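Local coordinates for probable enoyl-CoA hydratase/isomerase (Mycobacterium abscessus, PDB 3SWX) that probably hydrates or isomerises the double bond of enoyl-CoA thioesters, at the interface of chains A and B. Coordinates in Å, arbitrary orientation; residue numbers count along the deposited sequence, not the author numbering. Chains: chain A/B, Probable enoyl-CoA hydratase/isomerase.

The interface of chains A and B. Residues chain A 227-228, 231; chain B 96, 98, 224.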
# COMPACT_ATOMS: atom_id res chain seq x y z
N ASP A 227 -13.45 0.28 5.33
CA ASP A 227 -13.06 -0.21 6.65
C ASP A 227 -14.26 -0.49 7.53
O ASP A 227 -14.33 -1.55 8.16
CB ASP A 227 -12.15 0.79 7.35
CG ASP A 227 -10.72 0.69 6.90
OD1 ASP A 227 -10.45 0.28 5.73
OD2 ASP A 227 -9.85 1.02 7.72
N ALA A 228 -15.21 0.45 7.57
CA ALA A 228 -16.42 0.27 8.39
C ALA A 228 -17.18 -1.00 8.01
O ALA A 228 -17.62 -1.76 8.88
CB ALA A 228 -17.35 1.50 8.31
N GLU A 231 -15.10 -3.93 9.29
CA GLU A 231 -15.14 -3.93 10.75
C GLU A 231 -16.46 -4.50 11.31
O GLU A 231 -16.45 -5.29 12.26
CB GLU A 231 -14.95 -2.50 11.29
CG GLU A 231 -13.50 -2.00 11.22
CD GLU A 231 -13.33 -0.53 11.52
OE1 GLU A 231 -14.32 0.18 11.82
OE2 GLU A 231 -12.19 -0.05 11.42
N VAL B 96 -11.28 -1.19 16.11
CA VAL B 96 -12.10 -1.70 15.01
C VAL B 96 -13.61 -1.60 15.27
O VAL B 96 -14.38 -2.28 14.61
CB VAL B 96 -11.78 -3.19 14.73
CG1 VAL B 96 -10.44 -3.33 14.07
CG2 VAL B 96 -11.84 -4.00 16.02
N GLY B 98 -15.17 1.50 15.28
CA GLY B 98 -15.59 2.80 14.76
C GLY B 98 -14.90 3.97 15.44
O GLY B 98 -15.16 5.12 15.10
N ARG B 224 -11.01 6.46 5.76
CA ARG B 224 -12.42 6.17 6.06
C ARG B 224 -13.41 6.75 5.06
O ARG B 224 -14.45 6.14 4.82
CB ARG B 224 -12.87 6.72 7.43
CG ARG B 224 -12.03 6.35 8.60
CD ARG B 224 -12.14 4.94 8.98
NE ARG B 224 -13.42 4.54 9.58
CZ ARG B 224 -13.57 3.42 10.30
NH1 ARG B 224 -12.52 2.65 10.56
NH2 ARG B 224 -14.76 3.07 10.78
O HOH W 1 -9.71 2.90 9.51
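A:Glu231 and B:Arg224 meet tip to tip, in a salt bridge between two of the three copies in the deposited assembly, a contact that may belong to the trimer usual in the crotonase family, though the structure alone does not prove it. The guanidinium grips the carboxylate end-on with two nitrogens, one to each oxygen: NH1 of B:Arg224 donates to OE2 of A:Glu231 at 2.9 Å, and NH2 of B:Arg224 to OE1 of A:Glu231 at 3.1 Å. Both oxygens are met on their syn sides, yet the two planes are turned 43° apart, a twisted fork in which the donors stand about 30° out of the carboxylate plane while the oxygens stay close to the guanidinium plane. A:Glu231 sits in the first turns of helix 227-242 and runs extended beyond CG (chi2 170°), which carries its carboxylate out to the partner. B:Arg224, near the end of helix 209-225, instead bends at chi2 and chi3 and brings its guanidinium across the start of the other chain's helix. There one guanidinium face lies toward the backbone of A:Ala228, whose CB is 3.9 Å from NH2 of B:Arg224.

The closer packing is on the loop side, where the aliphatic stem of A:Glu231 rests against the backbone of B:Val96: CB of A:Glu231 lies 3.4 Å from the carbonyl O of B:Val96, and CD touches the CA of the same residue. The side toward A:Asp227 is looser and hydrated. The carboxylate of A:Asp227 makes no direct bond to B:Arg224, although the opposite charges probably attract, and CB of A:Asp227 comes near NH1 of B:Arg224. A water at the guanidinium edge spans the gap, so that NH1 serves both the glutamate and the solvent bridge. This water lies 3.0 Å from NH1 of B:Arg224 and 2.6 Å from OD2 of A:Asp227.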